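Local structure of beta-galactosidase (Marinomonas sp. ef1, 6Y2K) at residues D251-G256 and R303-G308. The protein hydrolyses terminal beta-D-galactose residues from beta-galactosides, as a cold-active glycoside hydrolase of family GH42 that assembles into a hexamer. Sequence-based numbering, arbitrary orientation.
Sequences DHHKVG and RGCGNG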
loop_
_atom_site.group_PDB
_atom_site.type_symbol
_atom_site.label_atom_id
_atom_site.label_comp_id
_atom_site.label_asym_id
_atom_site.label_seq_id
_atom_site.Cartn_x
_atom_site.Cartn_y
_atom_site.Cartn_z
ATOM N N ASP A 251 -38.339 -19.164 16.150
ATOM C CA ASP A 251 -39.218 -17.998 16.060
ATOM C C ASP A 251 -39.451 -17.414 17.454
ATOM O O ASP A 251 -40.246 -17.957 18.237
ATOM C CB ASP A 251 -40.532 -18.407 15.386
ATOM C CG ASP A 251 -41.461 -17.234 15.108
ATOM O OD1 ASP A 251 -41.271 -16.141 15.678
ATOM O OD2 ASP A 251 -42.405 -17.435 14.307
ATOM N N HIS A 252 -38.766 -16.304 17.746
ATOM C CA HIS A 252 -38.826 -15.665 19.063
ATOM C C HIS A 252 -40.153 -14.931 19.287
ATOM O O HIS A 252 -40.569 -14.756 20.434
ATOM C CB HIS A 252 -37.670 -14.685 19.267
ATOM C CG HIS A 252 -36.311 -15.322 19.292
ATOM N ND1 HIS A 252 -35.856 -16.166 18.299
ATOM C CD2 HIS A 252 -35.302 -15.219 20.188
ATOM C CE1 HIS A 252 -34.625 -16.556 18.591
ATOM N NE2 HIS A 252 -34.263 -15.992 19.729
ATOM N N HIS A 253 -40.806 -14.482 18.218
ATOM C CA HIS A 253 -42.145 -13.895 18.343
ATOM C C HIS A 253 -43.163 -14.947 18.803
ATOM O O HIS A 253 -44.018 -14.665 19.652
ATOM C CB HIS A 253 -42.622 -13.277 17.023
ATOM C CG HIS A 253 -41.785 -12.130 16.552
ATOM N ND1 HIS A 253 -40.945 -12.218 15.464
ATOM C CD2 HIS A 253 -41.634 -10.878 17.041
ATOM C CE1 HIS A 253 -40.337 -11.062 15.290
ATOM N NE2 HIS A 253 -40.733 -10.232 16.236
ATOM N N LYS A 254 -43.046 -16.160 18.262
ATOM C CA LYS A 254 -44.001 -17.234 18.549
ATOM C C LYS A 254 -43.824 -17.758 19.974
ATOM O O LYS A 254 -44.807 -17.925 20.699
ATOM C CB LYS A 254 -43.901 -18.361 17.513
ATOM C CG LYS A 254 -45.077 -19.327 17.539
ATOM C CD LYS A 254 -45.000 -20.331 16.403
ATOM C CE LYS A 254 -46.215 -21.255 16.416
ATOM N NZ LYS A 254 -46.176 -22.283 15.340
ATOM N N VAL A 255 -42.577 -17.983 20.388
ATOM C CA VAL A 255 -42.284 -18.333 21.791
ATOM C C VAL A 255 -42.797 -17.220 22.715
ATOM O O VAL A 255 -43.394 -17.499 23.751
ATOM C CB VAL A 255 -40.776 -18.594 22.020
ATOM C CG1 VAL A 255 -40.436 -18.715 23.506
ATOM C CG2 VAL A 255 -40.350 -19.857 21.286
ATOM N N GLY A 256 -42.587 -15.967 22.309
ATOM C CA GLY A 256 -43.028 -14.798 23.064
ATOM C C GLY A 256 -44.523 -14.674 23.314
ATOM O O GLY A 256 -44.911 -14.065 24.313
ATOM N N ARG A 303 -38.258 -5.974 22.535
ATOM C CA ARG A 303 -39.439 -5.207 22.955
ATOM C C ARG A 303 -40.662 -5.647 22.125
ATOM O O ARG A 303 -41.750 -5.807 22.670
ATOM C CB ARG A 303 -39.221 -3.693 22.856
ATOM C CG ARG A 303 -40.386 -2.878 23.428
ATOM C CD ARG A 303 -40.107 -1.379 23.500
ATOM N NE ARG A 303 -40.006 -0.801 22.152
ATOM C CZ ARG A 303 -38.875 -0.528 21.501
ATOM N NH1 ARG A 303 -37.681 -0.710 22.068
ATOM N NH2 ARG A 303 -38.943 -0.041 20.263
ATOM N N GLY A 304 -40.473 -5.875 20.824
ATOM C CA GLY A 304 -41.541 -6.414 19.980
ATOM C C GLY A 304 -41.971 -7.827 20.376
ATOM O O GLY A 304 -43.163 -8.087 20.533
ATOM N N CYS A 305 -40.999 -8.721 20.574
ATOM C CA CYS A 305 -41.255 -10.085 21.059
ATOM C C CYS A 305 -41.967 -10.134 22.415
ATOM O O CYS A 305 -42.717 -11.081 22.685
ATOM C CB CYS A 305 -39.953 -10.889 21.164
ATOM S SG CYS A 305 -39.143 -11.214 19.585
ATOM N N GLY A 306 -41.701 -9.139 23.259
ATOM C CA GLY A 306 -42.336 -9.005 24.565
ATOM C C GLY A 306 -43.643 -8.232 24.596
ATOM O O GLY A 306 -44.124 -7.897 25.686
ATOM N N ASN A 307 -44.211 -7.930 23.424
ATOM C CA ASN A 307 -45.430 -7.135 23.319
ATOM C C ASN A 307 -45.345 -5.861 24.177
ATOM O O ASN A 307 -46.267 -5.526 24.926
ATOM C CB ASN A 307 -46.643 -8.011 23.669
ATOM C CG ASN A 307 -46.851 -9.128 22.662
ATOM O OD1 ASN A 307 -47.139 -8.871 21.492
ATOM N ND2 ASN A 307 -46.693 -10.377 23.106
ATOM N N GLY A 308 -44.217 -5.157 24.056
ATOM C CA GLY A 308 -43.957 -3.927 24.822
ATOM C C GLY A 308 -43.042 -4.072 26.027
ATOM O O GLY A 308 -42.393 -3.103 26.429
HETATM O O HOH W 1 -44.452 -12.232 20.743
HETATM O O HOH W 2 -43.248 -12.142 25.305
HETATM O O HOH W 3 -47.159 -12.269 24.993
#
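C305 is the centre of this contact. It sits in the last turn of helix 294-305, and its side chain reaches the short helix 252-256 between two consecutive histidines. SG lies over one face of the H253 imidazole, 4.0 Å from the ring centroid and 29° off the ring normal. The ring atom nearest to it is CD2, with H253 CD2 to C305 SG at 3.6 Å. This is a sulfur-aromatic contact. H253 CG (chi1 -63°) and C305 SG (chi1 -66°) both stand anti to the carbonyl carbon, which brings SG over the imidazole face. Of the H252 side chain CB alone meets the same sulfur, while the ring turns off from C305 and stacks on F250. The ring gives its ND1 hydrogen to F250 O. Y418 of helix 418-426 meets both histidine rings.

Closer to G256 the contact is backbone to backbone. G256 CA is 3.7 Å from C305 O. With no side chain at G256, its CA can come this close to the carbonyl. Water bridges the polar groups. Water 1 donates to H253 O and C305 O, and water 2 lies within bonding distance of C305 O and G256 O. Water 3 donates to G256 O and accepts a weak bond from N307 ND2.

The N-terminus of one helix and the C-terminus of the other are capped. D251 is the N-cap of helix 252-256, where its OD1 takes the K254 N-H from above the carboxylate plane. Helix 294-305 ends in a Schellman motif: G308 N bonds to R303 O at 2.9 Å, N307 N bonds to G304 O, and N307 has positive phi. The contact joins two helices from successive connections of the TIM barrel. The short one follows strand 238-244, and the longer one leads into strand 310-315.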